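Local atomic coordinates of phosphonopyruvate hydrolase (Variovorax sp., PDB entry 2HJP), a protein that hydrolyses the carbon-phosphorus bond of phosphonopyruvate, giving pyruvate and phosphate with the help of a divalent metal ion such as magnesium, cobalt or manganese. Residues Q126-R130 and E157-L163. Numbering follows the deposited sequence.
Sequences QELVR and EALIAGL
Leu128 lays its isobutyl group over a single helical turn closed by a Schellman motif in 157-163, joining two neighbouring beta-alpha loops of a TIM barrel: 126-130 precedes helix 131-144, whereas the loop between strand 151-156 and helix 165-177 holds 157-163. The 126-130 backbone is irregular, turning from helical angles at Glu127 to extended ones from Leu128 to Arg130, the N-cap of helix 131-144. Across the way, Ala158-Ile160 are helical; Ala161 N donates a hydrogen bond to Glu157 O (2.8 Å), a type I turn spans Leu159-Gly162, and with Gly162 at positive phi, Leu163 N hydrogen-bonds to Ala158 O (2.8 Å) and Gly162 N to Leu159 O (2.9 Å). CA atoms approach to 6.5 Å for Glu127-Ala161 and 7.3 Å for Leu128-Ala158. No hydrogen bond crosses; the contact is essentially apolar. Leu128 (m, t) places CD2 3.9 Å from Ala161 CB and 3.7 Å from Glu157 CB, while its CG lies 3.9 Å from Leu163 CD1. Glu127 CB is 4.2 Å from Ala161 CB. The Glu157 carboxylate leads away to a salt bridge with substrate-binding Arg155, its side chain about 6 Å from bound phosphonopyruvate. In the closest contact, Leu128 CD1 sits 3.4 Å from Ala158 N.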
loop_
_atom_site.group_PDB
_atom_site.type_symbol
_atom_site.label_atom_id
_atom_site.label_comp_id
_atom_site.label_asym_id
_atom_site.label_seq_id
_atom_site.Cartn_x
_atom_site.Cartn_y
_atom_site.Cartn_z
ATOM N N GLN A 126 28.614 -20.709 -7.071
ATOM C CA GLN A 126 27.915 -20.211 -5.846
ATOM C C GLN A 126 26.913 -19.095 -6.221
ATOM O O GLN A 126 26.074 -18.690 -5.403
ATOM C CB GLN A 126 28.964 -19.655 -4.859
ATOM C CG GLN A 126 29.825 -20.696 -4.156
ATOM C CD GLN A 126 31.083 -20.096 -3.533
ATOM O OE1 GLN A 126 32.004 -20.838 -3.106
ATOM N NE2 GLN A 126 31.146 -18.747 -3.481
ATOM N N GLU A 127 27.025 -18.604 -7.461
ATOM C CA GLU A 127 26.180 -17.528 -7.970
ATOM C C GLU A 127 24.720 -17.908 -8.208
ATOM O O GLU A 127 23.830 -17.051 -8.109
ATOM C CB GLU A 127 26.779 -16.989 -9.265
ATOM C CG GLU A 127 28.270 -16.677 -9.141
ATOM C CD GLU A 127 28.658 -15.336 -9.757
ATOM O OE1 GLU A 127 29.091 -15.291 -10.945
ATOM O OE2 GLU A 127 28.522 -14.323 -9.036
ATOM N N LEU A 128 24.481 -19.168 -8.554
ATOM C CA LEU A 128 23.138 -19.671 -8.789
ATOM C C LEU A 128 22.711 -20.667 -7.693
ATOM O O LEU A 128 23.548 -21.255 -7.013
ATOM C CB LEU A 128 23.068 -20.383 -10.167
ATOM C CG LEU A 128 23.553 -19.682 -11.437
ATOM C CD1 LEU A 128 22.876 -20.256 -12.692
ATOM C CD2 LEU A 128 23.226 -18.263 -11.353
ATOM N N VAL A 129 21.405 -20.879 -7.514
ATOM C CA VAL A 129 20.983 -21.855 -6.514
ATOM C C VAL A 129 21.194 -23.254 -7.103
ATOM O O VAL A 129 21.437 -23.390 -8.289
ATOM C CB VAL A 129 19.484 -21.665 -6.112
ATOM C CG1 VAL A 129 19.287 -20.316 -5.484
ATOM C CG2 VAL A 129 18.559 -21.813 -7.344
ATOM N N ARG A 130 21.122 -24.281 -6.263
ATOM C CA ARG A 130 21.282 -25.651 -6.705
ATOM C C ARG A 130 20.132 -25.984 -7.624
ATOM O O ARG A 130 19.008 -25.532 -7.413
ATOM C CB ARG A 130 21.288 -26.632 -5.498
ATOM C CG ARG A 130 22.591 -26.621 -4.608
ATOM C CD ARG A 130 22.200 -26.716 -3.133
ATOM N NE ARG A 130 21.202 -27.725 -3.125
ATOM C CZ ARG A 130 20.021 -27.670 -2.567
ATOM N NH1 ARG A 130 19.597 -26.631 -1.874
ATOM N NH2 ARG A 130 19.252 -28.690 -2.823
ATOM N N GLU A 157 20.264 -18.217 -15.592
ATOM C CA GLU A 157 21.350 -17.246 -15.483
ATOM C C GLU A 157 22.755 -17.835 -15.690
ATOM O O GLU A 157 23.766 -17.103 -15.641
ATOM C CB GLU A 157 21.342 -16.637 -14.082
ATOM C CG GLU A 157 20.236 -15.686 -13.775
ATOM C CD GLU A 157 20.435 -14.389 -14.493
ATOM O OE1 GLU A 157 21.443 -13.700 -14.247
ATOM O OE2 GLU A 157 19.578 -14.083 -15.303
ATOM N N ALA A 158 22.830 -19.142 -15.889
ATOM C CA ALA A 158 24.127 -19.814 -16.039
ATOM C C ALA A 158 25.093 -19.200 -17.109
ATOM O O ALA A 158 26.313 -19.197 -16.899
ATOM C CB ALA A 158 23.900 -21.297 -16.302
ATOM N N LEU A 159 24.586 -18.708 -18.244
ATOM C CA LEU A 159 25.499 -18.090 -19.234
ATOM C C LEU A 159 26.117 -16.823 -18.598
ATOM O O LEU A 159 27.334 -16.633 -18.560
ATOM C CB LEU A 159 24.763 -17.734 -20.545
ATOM C CG LEU A 159 24.297 -18.959 -21.361
ATOM C CD1 LEU A 159 23.730 -18.624 -22.731
ATOM C CD2 LEU A 159 25.489 -19.819 -21.542
ATOM N N ILE A 160 25.256 -16.002 -18.037
ATOM C CA ILE A 160 25.652 -14.777 -17.384
ATOM C C ILE A 160 26.612 -15.049 -16.207
ATOM O O ILE A 160 27.594 -14.328 -16.039
ATOM C CB ILE A 160 24.404 -14.031 -16.903
ATOM C CG1 ILE A 160 23.558 -13.701 -18.131
ATOM C CG2 ILE A 160 24.797 -12.852 -16.022
ATOM C CD1 ILE A 160 24.105 -12.675 -19.061
ATOM N N ALA A 161 26.353 -16.102 -15.435
ATOM C CA ALA A 161 27.168 -16.458 -14.274
ATOM C C ALA A 161 28.475 -17.094 -14.697
ATOM O O ALA A 161 29.301 -17.482 -13.864
ATOM C CB ALA A 161 26.408 -17.413 -13.432
ATOM N N GLY A 162 28.644 -17.220 -16.000
ATOM C CA GLY A 162 29.839 -17.810 -16.559
ATOM C C GLY A 162 29.983 -19.295 -16.324
ATOM O O GLY A 162 31.103 -19.775 -16.280
ATOM N N LEU A 163 28.887 -20.032 -16.210
ATOM C CA LEU A 163 28.995 -21.465 -15.954
ATOM C C LEU A 163 29.055 -22.304 -17.234
ATOM O O LEU A 163 29.281 -23.529 -17.204
ATOM C CB LEU A 163 27.868 -21.943 -15.019
ATOM C CG LEU A 163 27.747 -21.163 -13.692
ATOM C CD1 LEU A 163 26.615 -21.704 -12.879
ATOM C CD2 LEU A 163 28.984 -21.273 -12.885
#